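PDB 5D8N: leucine aminopeptidase A1, chloroplastic from Solanum lycopersicum, which removes N-terminal amino acids, preferably leucine, from peptides as a magnesium-dependent homohexameric M17 aminopeptidase, and takes part in wound signalling and insect defence. Local coordinates for residues Thr228-Ala233 with Asn275-Ile280. The protein carries 1 engineered substitution. Coordinates in Å, arbitrary orientation, origin at the centre of the assembly. Residue numbers count along the deposited sequence, not the author numbering.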
ATOM      1  N   THR A 228     -30.387  12.393   9.248  1.00 19.07           N
ATOM      2  CA  THR A 228     -30.575  10.987   9.524  1.00 19.93           C
ATOM      3  C   THR A 228     -31.715  10.458   8.675  1.00 19.50           C
ATOM      4  O   THR A 228     -32.360  11.221   7.977  1.00 20.71           O
ATOM      5  CB  THR A 228     -30.980  10.813  10.989  1.00 22.60           C
ATOM      6  OG1 THR A 228     -32.169  11.561  11.229  1.00 20.50           O
ATOM      7  CG2 THR A 228     -29.875  11.330  11.919  1.00 23.42           C
ATOM      8  N   PRO A 229     -31.926   9.142   8.680  1.00 18.81           N
ATOM      9  CA  PRO A 229     -33.065   8.604   7.955  1.00 19.76           C
ATOM     10  C   PRO A 229     -34.421   9.125   8.429  1.00 20.08           C
ATOM     11  O   PRO A 229     -35.265   9.479   7.607  1.00 22.18           O
ATOM     12  CB  PRO A 229     -32.933   7.088   8.167  1.00 20.41           C
ATOM     13  CG  PRO A 229     -31.469   6.867   8.324  1.00 21.45           C
ATOM     14  CD  PRO A 229     -30.989   8.079   9.103  1.00 21.68           C
ATOM     15  N   ALA A 230     -34.572   9.312   9.732  1.00 21.34           N
ATOM     16  CA  ALA A 230     -35.788   9.897  10.296  1.00 24.09           C
ATOM     17  C   ALA A 230     -35.979  11.340   9.849  1.00 22.94           C
ATOM     18  O   ALA A 230     -37.052  11.696   9.367  1.00 22.71           O
ATOM     19  CB  ALA A 230     -35.742   9.861  11.819  1.00 26.51           C
ATOM     20  N   VAL A 231     -34.886  12.101   9.781  1.00 22.60           N
ATOM     21  CA  VAL A 231     -34.956  13.461   9.236  1.00 21.72           C
ATOM     22  C   VAL A 231     -35.233  13.523   7.742  1.00 20.95           C
ATOM     23  O   VAL A 231     -36.090  14.295   7.278  1.00 19.14           O
ATOM     24  CB  VAL A 231     -33.694  14.283   9.553  1.00 23.17           C
ATOM     25  CG1 VAL A 231     -33.719  15.636   8.839  1.00 21.65           C
ATOM     26  CG2 VAL A 231     -33.629  14.506  11.055  1.00 26.21           C
ATOM     27  N   LEU A 232     -34.645  12.597   6.996  1.00 21.72           N
ATOM     28  CA  LEU A 232     -34.989  12.496   5.579  1.00 21.25           C
ATOM     29  C   LEU A 232     -36.482  12.184   5.387  1.00 20.95           C
ATOM     30  O   LEU A 232     -37.149  12.744   4.515  1.00 21.96           O
ATOM     31  CB  LEU A 232     -34.139  11.430   4.907  1.00 21.89           C
ATOM     32  CG  LEU A 232     -34.108  11.441   3.384  1.00 24.78           C
ATOM     33  CD1 LEU A 232     -33.573  12.778   2.899  1.00 26.96           C
ATOM     34  CD2 LEU A 232     -33.183  10.347   2.852  1.00 26.38           C
ATOM     35  N   ALA A 233     -37.018  11.278   6.197  1.00 22.69           N
ATOM     36  CA  ALA A 233     -38.454  10.985   6.119  1.00 24.23           C
ATOM     37  C   ALA A 233     -39.312  12.202   6.447  1.00 24.00           C
ATOM     38  O   ALA A 233     -40.334  12.438   5.797  1.00 22.09           O
ATOM     39  CB  ALA A 233     -38.822   9.849   7.049  1.00 24.05           C
ATOM     40  N   ASN A 275     -30.022   5.264  14.844  1.00 29.80           N
ATOM     41  CA  ASN A 275     -30.771   5.993  13.818  1.00 28.36           C
ATOM     42  C   ASN A 275     -31.498   5.005  12.900  1.00 26.01           C
ATOM     43  O   ASN A 275     -30.998   4.613  11.843  1.00 25.56           O
ATOM     44  CB  ASN A 275     -29.833   6.880  12.978  1.00 28.74           C
ATOM     45  CG  ASN A 275     -29.167   7.968  13.794  1.00 28.64           C
ATOM     46  OD1 ASN A 275     -27.948   8.136  13.759  1.00 34.67           O
ATOM     47  ND2 ASN A 275     -29.961   8.746  14.496  1.00 27.49           N
ATOM     48  N   PRO A 276     -32.706   4.601  13.300  1.00 28.30           N
ATOM     49  CA  PRO A 276     -33.464   3.594  12.555  1.00 28.29           C
ATOM     50  C   PRO A 276     -33.718   3.979  11.103  1.00 25.35           C
ATOM     51  O   PRO A 276     -33.850   5.165  10.792  1.00 27.11           O
ATOM     52  CB  PRO A 276     -34.801   3.516  13.317  1.00 28.31           C
ATOM     53  CG  PRO A 276     -34.625   4.229  14.608  1.00 30.19           C
ATOM     54  CD  PRO A 276     -33.428   5.122  14.477  1.00 31.60           C
ATOM     55  N   PRO A 277     -34.033   2.987  10.271  1.00 24.47           N
ATOM     56  CA  PRO A 277     -34.275   3.192   8.858  1.00 24.09           C
ATOM     57  C   PRO A 277     -35.739   3.463   8.529  1.00 23.53           C
ATOM     58  O   PRO A 277     -36.602   3.113   9.317  1.00 24.31           O
ATOM     59  CB  PRO A 277     -33.929   1.843   8.264  1.00 24.72           C
ATOM     60  CG  PRO A 277     -34.325   0.882   9.318  1.00 25.61           C
ATOM     61  CD  PRO A 277     -34.040   1.558  10.627  1.00 27.32           C
ATOM     62  N   TYR A 278     -35.982   4.223   7.469  1.00 21.20           N
ATOM     63  CA  TYR A 278     -37.325   4.552   7.038  1.00 21.40           C
ATOM     64  C   TYR A 278     -37.361   4.435   5.530  1.00 21.37           C
ATOM     65  O   TYR A 278     -36.525   4.991   4.813  1.00 22.77           O
ATOM     66  CB  TYR A 278     -37.726   5.971   7.461  1.00 21.92           C
ATOM     67  CG  TYR A 278     -37.920   6.085   8.953  1.00 24.27           C
ATOM     68  CD1 TYR A 278     -39.083   5.594   9.567  1.00 27.05           C
ATOM     69  CD2 TYR A 278     -36.898   6.532   9.772  1.00 26.08           C
ATOM     70  CE1 TYR A 278     -39.214   5.535  10.947  1.00 27.26           C
ATOM     71  CE2 TYR A 278     -37.035   6.509  11.152  1.00 29.09           C
ATOM     72  CZ  TYR A 278     -38.212   6.069  11.732  1.00 29.23           C
ATOM     73  OH  TYR A 278     -38.310   5.994  13.102  1.00 33.56           O
ATOM     74  N   PHE A 279     -38.421   3.807   5.043  1.00 20.99           N
ATOM     75  CA  PHE A 279     -38.598   3.626   3.611  1.00 20.27           C
ATOM     76  C   PHE A 279     -39.623   4.672   3.182  1.00 19.61           C
ATOM     77  O   PHE A 279     -40.760   4.674   3.641  1.00 20.08           O
ATOM     78  CB  PHE A 279     -39.055   2.186   3.344  1.00 19.92           C
ATOM     79  CG  PHE A 279     -39.092   1.820   1.889  1.00 21.82           C
ATOM     80  CD1 PHE A 279     -40.179   2.163   1.095  1.00 22.14           C
ATOM     81  CD2 PHE A 279     -38.107   1.011   1.352  1.00 21.01           C
ATOM     82  CE1 PHE A 279     -40.218   1.806  -0.243  1.00 21.75           C
ATOM     83  CE2 PHE A 279     -38.154   0.647   0.024  1.00 21.70           C
ATOM     84  CZ  PHE A 279     -39.195   1.053  -0.783  1.00 20.12           C
ATOM     85  N   ILE A 280     -39.195   5.560   2.305  1.00 19.29           N
ATOM     86  CA  ILE A 280     -39.960   6.715   1.906  1.00 21.49           C
ATOM     87  C   ILE A 280     -40.656   6.486   0.580  1.00 21.58           C
ATOM     88  O   ILE A 280     -40.025   6.144  -0.429  1.00 20.27           O
ATOM     89  CB  ILE A 280     -39.034   7.938   1.773  1.00 21.92           C
ATOM     90  CG1 ILE A 280     -38.408   8.279   3.122  1.00 20.91           C
ATOM     91  CG2 ILE A 280     -39.816   9.123   1.248  1.00 24.01           C
ATOM     92  CD1 ILE A 280     -37.222   9.211   3.008  1.00 24.13           C
TER
HETATM   93  O   HOH W   1     -33.088   7.657  11.740  1.00 20.04           O
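The first turn of helix 229-242 rests on the start of strand 278-284; the axes of 229-233 and 278-280 approach to 8.4 Å and run 27° from parallel. Polar interactions organise the helix start. Thr228 is the N-cap: its OG1 accepts from Val231 N at 3.1 Å. Pro229 suits the next position, since its nitrogen has no hydrogen to donate and its ring stiffens the first turn. Ala230 N, not yet supplied with a helical acceptor, donates to a water (3.0 Å), which in turn donates to Pro276 O (2.8 Å), thus bridging the two backbones.

The rest is van der Waals packing, mostly apolar. Pro229 CB sits against the carbonyl oxygen Pro276 O (3.4 Å) and, less closely, Tyr278 CD2 (4.3 Å). Small alanines let the Tyr278 ring come close, its CE2 being 3.7 Å from Ala230 CB, while Ala233 CB meets Tyr278 CB at 4.1 Å. Further along, Ile280 CD1 reaches Leu232 CG at 3.8 Å, a branched chain filling the space under the helix.

Strand 278-284 runs between strands 247-252 and 347-358 in the mixed sheet of the catalytic domain. Helix 229-242 covers one side, where Leu232 also touches Ala355 and Ala233 touches Ile251; Phe279 points away from it, packing edge-to-face against Tyr398 of helix 388-401.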